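Local coordinates for protein probable thiol peroxidase (Aquifex aeolicus, PDB 2YZH) that probably reduces hydrogen peroxide and organic hydroperoxides to water and alcohols at a redox-active cysteine, using thioredoxin as the electron donor in defence against oxidative stress, at residues 6-11 / 150-155; 44-48 / 139-143; 82-88 / 105-111; 145-149 / 162-166. One frame throughout, in Å; residues are numbered along the deposited sequence.

Interaction 1. Residues 6-11 / 150-155; sequences TVNLKG and LVPEIT
Residues 6-9 form an extended strand, and the irregular 150-155 runs alongside in the same direction, in register V7-P152, N8-E153, L9-I154. Backbone hydrogen bonds make a single bridge: N8 N donates to P152 O (2.9 Å) and N8 O accepts from I154 N (2.8 Å), so N8 straddles E153, with CA atoms of these two 4.5 Å apart. The E153 side chain (chi1 t, chi2 p) curls over the turn after the strand, where K10 and G11 both have positive phi: K10 N reaches E153 OE2 at 2.7 Å and G11 N reaches E153 OE1 at 2.9 Å. T155 N also donates to E153 OE2, at 3.0 Å. Apolar contacts line the other flank: V7 CG1 meets L150 CD2 (3.5 Å), and L9 CB meets I154 CD1 (3.9 Å). I154 lies about 7 Å, side chain to side chain, from C63, the predicted sulfenic acid-forming cysteine. The strand pairs onward with 12-15, giving the N-terminal beta-hairpin characteristic of the Tpx subfamily, here docked by a carboxylate at its turn.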
# COMPACT_ATOMS: atom_id res chain seq x y z
N THR D 6 20.80 -6.00 0.50
CA THR D 6 20.64 -6.67 1.78
C THR D 6 21.37 -5.90 2.89
O THR D 6 22.32 -5.17 2.64
CB THR D 6 21.22 -8.11 1.74
OG1 THR D 6 20.57 -8.86 0.71
CG2 THR D 6 21.01 -8.81 3.07
N VAL D 7 20.89 -6.07 4.12
CA VAL D 7 21.50 -5.46 5.30
C VAL D 7 21.28 -6.48 6.41
O VAL D 7 20.46 -7.39 6.26
CB VAL D 7 20.82 -4.14 5.74
CG1 VAL D 7 21.00 -3.07 4.67
CG2 VAL D 7 19.34 -4.37 6.03
N ASN D 8 22.02 -6.35 7.50
CA ASN D 8 21.84 -7.27 8.61
C ASN D 8 21.03 -6.60 9.71
O ASN D 8 21.11 -5.38 9.90
CB ASN D 8 23.18 -7.69 9.22
CG ASN D 8 24.02 -8.53 8.29
OD1 ASN D 8 23.49 -9.32 7.51
ND2 ASN D 8 25.33 -8.39 8.40
N LEU D 9 20.23 -7.39 10.42
CA LEU D 9 19.47 -6.90 11.56
C LEU D 9 19.92 -7.81 12.69
O LEU D 9 19.57 -8.99 12.72
CB LEU D 9 17.96 -7.02 11.36
CG LEU D 9 17.16 -6.74 12.64
CD1 LEU D 9 17.54 -5.37 13.21
CD2 LEU D 9 15.66 -6.79 12.34
N LYS D 10 20.71 -7.27 13.60
CA LYS D 10 21.24 -8.05 14.71
C LYS D 10 22.00 -9.27 14.19
O LYS D 10 21.86 -10.38 14.71
CB LYS D 10 20.11 -8.47 15.66
CG LYS D 10 19.41 -7.28 16.31
CD LYS D 10 18.30 -7.69 17.26
CE LYS D 10 17.66 -6.47 17.89
NZ LYS D 10 16.53 -6.82 18.79
N GLY D 11 22.81 -9.06 13.15
CA GLY D 11 23.61 -10.13 12.59
C GLY D 11 22.96 -11.01 11.53
O GLY D 11 23.66 -11.72 10.81
N LEU D 150 24.72 2.93 2.77
CA LEU D 150 23.77 2.01 3.37
C LEU D 150 24.51 1.36 4.53
O LEU D 150 25.46 0.61 4.31
CB LEU D 150 23.34 0.94 2.38
CG LEU D 150 22.42 -0.14 2.97
CD1 LEU D 150 21.09 0.49 3.38
CD2 LEU D 150 22.19 -1.25 1.95
N VAL D 151 24.08 1.65 5.76
CA VAL D 151 24.72 1.06 6.94
C VAL D 151 24.48 -0.44 6.84
O VAL D 151 23.34 -0.90 6.74
CB VAL D 151 24.11 1.64 8.23
CG1 VAL D 151 24.89 1.15 9.45
CG2 VAL D 151 24.14 3.17 8.17
N PRO D 152 25.56 -1.25 6.88
CA PRO D 152 25.47 -2.71 6.78
C PRO D 152 24.69 -3.46 7.85
O PRO D 152 24.26 -4.59 7.63
CB PRO D 152 26.93 -3.14 6.71
CG PRO D 152 27.61 -2.10 7.56
CD PRO D 152 26.95 -0.82 7.11
N GLU D 153 24.52 -2.83 9.01
CA GLU D 153 23.78 -3.45 10.12
C GLU D 153 22.85 -2.39 10.67
O GLU D 153 23.29 -1.29 11.00
CB GLU D 153 24.76 -3.92 11.21
CG GLU D 153 24.14 -4.12 12.60
CD GLU D 153 23.06 -5.19 12.64
OE1 GLU D 153 23.34 -6.34 12.24
OE2 GLU D 153 21.93 -4.88 13.09
N ILE D 154 21.57 -2.72 10.78
CA ILE D 154 20.58 -1.77 11.28
C ILE D 154 20.90 -1.19 12.67
O ILE D 154 20.65 -0.01 12.91
CB ILE D 154 19.17 -2.41 11.30
CG1 ILE D 154 18.73 -2.70 9.86
CG2 ILE D 154 18.17 -1.46 11.97
CD1 ILE D 154 17.48 -3.54 9.76
N THR D 155 21.46 -2.00 13.57
CA THR D 155 21.77 -1.49 14.91
C THR D 155 22.99 -0.58 14.97
O THR D 155 23.24 0.05 15.99
CB THR D 155 22.02 -2.63 15.93
OG1 THR D 155 23.16 -3.39 15.54
CG2 THR D 155 20.80 -3.53 16.05

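Interaction 2. Residues 44-48 / 139-143; sequences GAKDV and IDKEG
Here a beta-hairpin turn of the thioredoxin-like fold, linking strands 135-139 and 145-150, lies against the loop 44-48 that leads into strand 49-54. No direct hydrogen bond joins the two segments. I139 comes first, still extended, and its CG2 sits 3.8 Å from G44 O. At D140 the type I turn D140-G143 begins, closed by G143 N donating to D140 O at 2.9 Å; the D140 side chain (chi1 p) turns back so that OD1 accepts from K144 N and, weakly, from E142 N. K141 is the largest contributor to the buried surface: with all but chi1 (m) near t, it stretches past V48, its CG 3.8 Å from V48 N, to place NZ 3.7 Å from D47 OD2, a long salt bridge. D47 is the centre of an inverse gamma turn. K141 CA also makes a CH...O contact with K46 O (3.3 Å). E142 lends its carbonyl oxygen, O, 3.6 Å from A45 CB. G143 ends the turn with positive phi and its CA only 3.5 Å from A45 CA, too close for any side chain. In the gap a water accepts from K46 N at 3.1 Å and lies 2.8 Å from both V48 O and D140 O.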
# COMPACT_ATOMS: atom_id res chain seq x y z
N GLY D 44 14.22 14.68 -6.31
CA GLY D 44 14.03 15.49 -7.50
C GLY D 44 15.09 16.57 -7.52
O GLY D 44 15.98 16.60 -6.67
N ALA D 45 15.01 17.48 -8.49
CA ALA D 45 15.99 18.55 -8.59
C ALA D 45 15.53 19.84 -7.91
O ALA D 45 14.44 20.34 -8.20
CB ALA D 45 16.31 18.82 -10.06
N LYS D 46 16.35 20.35 -7.01
CA LYS D 46 16.07 21.60 -6.30
C LYS D 46 17.32 22.47 -6.40
O LYS D 46 18.41 21.97 -6.62
CB LYS D 46 15.76 21.33 -4.83
CG LYS D 46 14.51 20.52 -4.57
CD LYS D 46 14.25 20.44 -3.07
CE LYS D 46 12.95 19.72 -2.75
NZ LYS D 46 12.64 19.82 -1.30
N ASP D 47 17.17 23.78 -6.22
CA ASP D 47 18.32 24.69 -6.29
C ASP D 47 19.06 24.65 -4.95
O ASP D 47 19.43 25.69 -4.41
CB ASP D 47 17.85 26.12 -6.59
CG ASP D 47 19.01 27.09 -6.80
OD1 ASP D 47 18.76 28.31 -6.81
OD2 ASP D 47 20.17 26.63 -6.95
N VAL D 48 19.28 23.44 -4.44
CA VAL D 48 19.96 23.25 -3.16
C VAL D 48 20.39 21.79 -3.01
O VAL D 48 19.77 20.89 -3.57
CB VAL D 48 19.03 23.62 -1.98
CG1 VAL D 48 17.87 22.64 -1.91
CG2 VAL D 48 19.80 23.64 -0.67
N ILE D 139 21.72 14.41 -2.65
CA ILE D 139 21.26 14.74 -3.99
C ILE D 139 21.82 16.09 -4.42
O ILE D 139 21.76 17.05 -3.65
CB ILE D 139 19.71 14.82 -4.01
CG1 ILE D 139 19.11 13.59 -3.30
CG2 ILE D 139 19.21 14.94 -5.44
CD1 ILE D 139 19.63 12.25 -3.80
N ASP D 140 22.38 16.16 -5.62
CA ASP D 140 22.93 17.42 -6.11
C ASP D 140 21.84 18.32 -6.67
O ASP D 140 20.68 17.92 -6.78
CB ASP D 140 24.03 17.19 -7.16
CG ASP D 140 23.52 16.47 -8.40
OD1 ASP D 140 22.34 16.65 -8.78
OD2 ASP D 140 24.31 15.73 -9.02
N LYS D 141 22.21 19.55 -7.02
CA LYS D 141 21.25 20.50 -7.56
C LYS D 141 20.60 20.04 -8.86
O LYS D 141 19.55 20.56 -9.25
CB LYS D 141 21.91 21.86 -7.80
CG LYS D 141 22.30 22.61 -6.55
CD LYS D 141 22.86 23.98 -6.91
CE LYS D 141 23.15 24.82 -5.69
NZ LYS D 141 23.73 26.14 -6.08
N GLU D 142 21.21 19.08 -9.54
CA GLU D 142 20.67 18.57 -10.79
C GLU D 142 19.63 17.48 -10.56
O GLU D 142 19.04 16.97 -11.51
CB GLU D 142 21.79 18.01 -11.68
CG GLU D 142 22.78 19.05 -12.20
CD GLU D 142 23.59 19.71 -11.09
OE1 GLU D 142 24.17 18.98 -10.26
OE2 GLU D 142 23.64 20.95 -11.05
N GLY D 143 19.41 17.12 -9.30
CA GLY D 143 18.44 16.09 -8.99
C GLY D 143 18.99 14.69 -9.15
O GLY D 143 18.23 13.73 -9.28
O HOH W 1 18.57 19.01 -5.23

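Interaction 3. Residues 82-88 / 105-111; sequences VTVVSMD and VTVASDF
Two parallel strands, 82-86 and 106-109, run side by side with axes 4.5 Å apart at closest and directions 31° apart, paired T83-T106, V84-V107, V85-A108 and S86-S109. The ladder zigzags: T106 N to V82 O (3.0 Å), V84 N to T106 O (2.7 Å), A108 N to V84 O (2.9 Å), a weak S86 N to A108 O (3.3 Å), and D110 N to S86 O (2.9 Å). T83, V85, T106 and A108 share one face, with T83 CG2 3.9 Å from A108 CB; V84, S86, V107 and S109 take the other. At the strand ends, S86 OG and S109 OG each set up an ST turn, and S109 OG gives a very short bond to D88 O (2.5 Å). M87 folds back (m, m, m), its SD 3.8 Å from D110 CB. With helix 90-100 between them, which meets V107, the strands form a beta-alpha-beta unit in the central sheet; strand 49-54 flanks 82-86, strand 30-34 flanks 106-109, and L89 of the second subunit packs on M87.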
# COMPACT_ATOMS: atom_id res chain seq x y z
N VAL D 82 18.54 19.27 4.87
CA VAL D 82 18.64 17.94 5.47
C VAL D 82 17.32 17.45 6.06
O VAL D 82 16.71 18.12 6.89
CB VAL D 82 19.73 17.92 6.57
CG1 VAL D 82 19.93 16.51 7.09
CG2 VAL D 82 21.03 18.47 6.02
N THR D 83 16.91 16.25 5.66
CA THR D 83 15.67 15.67 6.15
C THR D 83 15.88 14.24 6.64
O THR D 83 16.47 13.42 5.94
CB THR D 83 14.60 15.63 5.04
OG1 THR D 83 14.44 16.93 4.46
CG2 THR D 83 13.26 15.17 5.61
N VAL D 84 15.40 13.96 7.85
CA VAL D 84 15.48 12.61 8.42
C VAL D 84 14.11 11.98 8.17
O VAL D 84 13.10 12.52 8.60
CB VAL D 84 15.75 12.64 9.95
CG1 VAL D 84 15.72 11.22 10.51
CG2 VAL D 84 17.10 13.28 10.23
N VAL D 85 14.08 10.85 7.48
CA VAL D 85 12.81 10.20 7.14
C VAL D 85 12.62 8.81 7.73
O VAL D 85 13.54 7.99 7.72
CB VAL D 85 12.66 10.08 5.60
CG1 VAL D 85 11.31 9.46 5.25
CG2 VAL D 85 12.79 11.46 4.97
N SER D 86 11.42 8.54 8.24
CA SER D 86 11.11 7.24 8.81
C SER D 86 9.62 6.96 8.64
O SER D 86 8.86 7.80 8.16
CB SER D 86 11.44 7.21 10.30
OG SER D 86 10.44 7.89 11.04
N MET D 87 9.20 5.76 9.05
CA MET D 87 7.80 5.39 8.95
C MET D 87 7.03 5.79 10.21
O MET D 87 5.86 5.45 10.34
CB MET D 87 7.66 3.88 8.71
CG MET D 87 8.20 3.41 7.36
SD MET D 87 7.45 4.30 5.98
CE MET D 87 5.97 3.34 5.69
N ASP D 88 7.68 6.49 11.13
CA ASP D 88 7.02 6.95 12.36
C ASP D 88 5.89 7.88 11.94
O ASP D 88 6.03 8.59 10.96
CB ASP D 88 7.96 7.78 13.23
CG ASP D 88 9.13 6.99 13.77
OD1 ASP D 88 8.90 5.99 14.47
OD2 ASP D 88 10.28 7.39 13.49
N VAL D 105 17.71 20.37 11.41
CA VAL D 105 17.31 19.45 10.36
C VAL D 105 15.80 19.24 10.46
O VAL D 105 15.19 19.54 11.48
CB VAL D 105 18.02 18.08 10.49
CG1 VAL D 105 19.53 18.28 10.39
CG2 VAL D 105 17.66 17.42 11.80
N THR D 106 15.22 18.73 9.38
CA THR D 106 13.78 18.48 9.34
C THR D 106 13.52 16.98 9.47
O THR D 106 14.24 16.17 8.91
CB THR D 106 13.18 18.97 8.00
OG1 THR D 106 13.40 20.37 7.85
CG2 THR D 106 11.69 18.68 7.94
N VAL D 107 12.50 16.62 10.25
CA VAL D 107 12.13 15.22 10.37
C VAL D 107 10.83 15.12 9.59
O VAL D 107 10.03 16.05 9.59
CB VAL D 107 11.89 14.80 11.85
CG1 VAL D 107 13.17 14.95 12.65
CG2 VAL D 107 10.77 15.63 12.46
N ALA D 108 10.62 14.01 8.90
CA ALA D 108 9.40 13.84 8.14
C ALA D 108 9.03 12.37 8.09
O ALA D 108 9.89 11.49 8.20
CB ALA D 108 9.58 14.39 6.73
N SER D 109 7.73 12.10 7.93
CA SER D 109 7.20 10.75 7.89
C SER D 109 6.82 10.28 6.50
O SER D 109 6.25 11.04 5.71
CB SER D 109 5.98 10.66 8.80
OG SER D 109 5.39 9.37 8.71
N ASP D 110 7.11 9.01 6.22
CA ASP D 110 6.79 8.43 4.92
C ASP D 110 5.62 7.45 5.04
O ASP D 110 5.38 6.63 4.16
CB ASP D 110 8.03 7.72 4.37
CG ASP D 110 7.88 7.30 2.92
OD1 ASP D 110 7.20 8.03 2.17
OD2 ASP D 110 8.46 6.26 2.54
N PHE D 111 4.87 7.56 6.13
CA PHE D 111 3.75 6.66 6.37
C PHE D 111 2.64 6.71 5.32
O PHE D 111 2.02 5.70 5.03
CB PHE D 111 3.12 6.94 7.75
CG PHE D 111 1.97 7.93 7.71
CD1 PHE D 111 0.65 7.49 7.58
CD2 PHE D 111 2.21 9.30 7.77
CE1 PHE D 111 -0.41 8.40 7.52
CE2 PHE D 111 1.16 10.22 7.71
CZ PHE D 111 -0.15 9.77 7.58

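Interaction 4. Residues 145-149 / 162-166; sequences VAYVQ and EVVNK
Y147 (chi1 t, chi2 91°) reaches across to segment 162-166 of helix 160-170, its CB 3.8 Å from K166 CG and its ring CE2 4.1 Å from V163 CG2. The strand 145-149 and the helix run almost antiparallel, 171° between directions, with axes 10.1 Å apart at closest, so side chains must span the distance. The ring ends in a polar cluster: Y147 OH donates to OE2 of E162, an extended glutamate (t, t), at 2.5 Å, and accepts from Q149 NE2 at 2.9 Å. Q149 (t, t) points the same way as Y147, its NE2 3.7 Å from V163 CG2, while its OE1 takes N159 N. One turn along, K166 bends at chi2 (p) so that CE lies 3.6 Å from A146 O; a water bridges the two residues, 2.7 Å from A146 O and 3.0 Å from K166 NZ, and that NZ also forms a salt bridge with E169. A146 and Y147 both face I138 in a classic beta bulge. This is the helix-on-sheet layer of the thioredoxin fold at an edge strand; the contact is mixed, with aliphatic packing along the tyrosine and a hydroxyl that, both donor and acceptor, ties strand to helix at its tip.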
# COMPACT_ATOMS: atom_id res chain seq x y z
N VAL D 145 21.51 11.51 -7.73
CA VAL D 145 22.08 10.94 -6.51
C VAL D 145 23.59 11.13 -6.65
O VAL D 145 24.21 10.58 -7.57
CB VAL D 145 21.76 9.44 -6.38
CG1 VAL D 145 22.40 8.88 -5.13
CG2 VAL D 145 20.25 9.24 -6.36
N ALA D 146 24.19 11.89 -5.75
CA ALA D 146 25.61 12.16 -5.81
C ALA D 146 26.40 11.34 -4.81
O ALA D 146 27.63 11.26 -4.89
CB ALA D 146 25.87 13.65 -5.58
N TYR D 147 25.70 10.72 -3.86
CA TYR D 147 26.33 9.93 -2.82
C TYR D 147 25.33 9.00 -2.15
O TYR D 147 24.15 9.33 -2.03
CB TYR D 147 26.92 10.88 -1.76
CG TYR D 147 27.39 10.21 -0.49
CD1 TYR D 147 28.71 9.76 -0.36
CD2 TYR D 147 26.53 10.04 0.59
CE1 TYR D 147 29.15 9.17 0.82
CE2 TYR D 147 26.95 9.45 1.77
CZ TYR D 147 28.27 9.02 1.88
OH TYR D 147 28.69 8.44 3.06
N VAL D 148 25.81 7.83 -1.72
CA VAL D 148 24.95 6.87 -1.04
C VAL D 148 25.72 6.12 0.04
O VAL D 148 26.90 5.81 -0.12
CB VAL D 148 24.36 5.80 -2.00
CG1 VAL D 148 23.54 6.46 -3.10
CG2 VAL D 148 25.48 4.97 -2.60
N GLN D 149 25.05 5.87 1.16
CA GLN D 149 25.64 5.10 2.24
C GLN D 149 24.55 4.24 2.87
O GLN D 149 23.58 4.76 3.41
CB GLN D 149 26.28 5.98 3.32
CG GLN D 149 26.78 5.13 4.49
CD GLN D 149 27.32 5.94 5.67
OE1 GLN D 149 27.41 5.43 6.78
NE2 GLN D 149 27.67 7.20 5.42
N GLU D 162 32.00 11.18 6.76
CA GLU D 162 31.97 10.94 5.32
C GLU D 162 30.87 11.76 4.65
O GLU D 162 31.07 12.34 3.58
CB GLU D 162 31.77 9.45 5.04
CG GLU D 162 31.84 9.08 3.57
CD GLU D 162 31.78 7.58 3.35
OE1 GLU D 162 32.67 6.86 3.84
OE2 GLU D 162 30.82 7.12 2.68
N VAL D 163 29.71 11.81 5.29
CA VAL D 163 28.58 12.56 4.76
C VAL D 163 28.92 14.06 4.75
O VAL D 163 28.84 14.71 3.71
CB VAL D 163 27.32 12.34 5.62
CG1 VAL D 163 26.17 13.16 5.08
CG2 VAL D 163 26.95 10.85 5.62
N VAL D 164 29.30 14.58 5.91
CA VAL D 164 29.65 15.99 6.05
C VAL D 164 30.65 16.46 4.99
O VAL D 164 30.45 17.49 4.36
CB VAL D 164 30.24 16.28 7.44
CG1 VAL D 164 30.63 17.75 7.55
CG2 VAL D 164 29.22 15.93 8.51
N ASN D 165 31.73 15.70 4.81
CA ASN D 165 32.75 16.07 3.83
C ASN D 165 32.19 16.13 2.41
O ASN D 165 32.53 17.03 1.64
CB ASN D 165 33.92 15.09 3.88
CG ASN D 165 34.55 15.02 5.26
OD1 ASN D 165 34.74 16.04 5.92
ND2 ASN D 165 34.89 13.81 5.69
N LYS D 166 31.33 15.18 2.07
CA LYS D 166 30.74 15.15 0.74
C LYS D 166 29.86 16.38 0.52
O LYS D 166 29.94 17.02 -0.53
CB LYS D 166 29.92 13.87 0.55
CG LYS D 166 29.38 13.70 -0.86
CD LYS D 166 30.51 13.58 -1.87
CE LYS D 166 29.97 13.46 -3.28
NZ LYS D 166 31.07 13.28 -4.28
O HOH W 2 29.38 12.47 -6.63

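How the interactions relate
Interaction 3 is the buried heart of the set, a full backbone ladder between neighbouring strands near the chain's centre, and the one of the four that the second subunit reaches. Interaction 2 is its opposite, a surface contact of loop on turn relying on water, CH...O contacts and a long salt bridge. Interactions 1 and 4, both partly buried, share the chain from 145 to 155: strand 145-150 carries interaction 4, then runs into interaction 1, where a carboxylate taking two turn NH groups supplements a short backbone bridge. Interactions 2 and 4 touch through I139 and V145, across the hairpin. I154 of interaction 1 and D88 of interaction 3 each have a side chain about 7 Å from that of C63, the predicted peroxidatic cysteine.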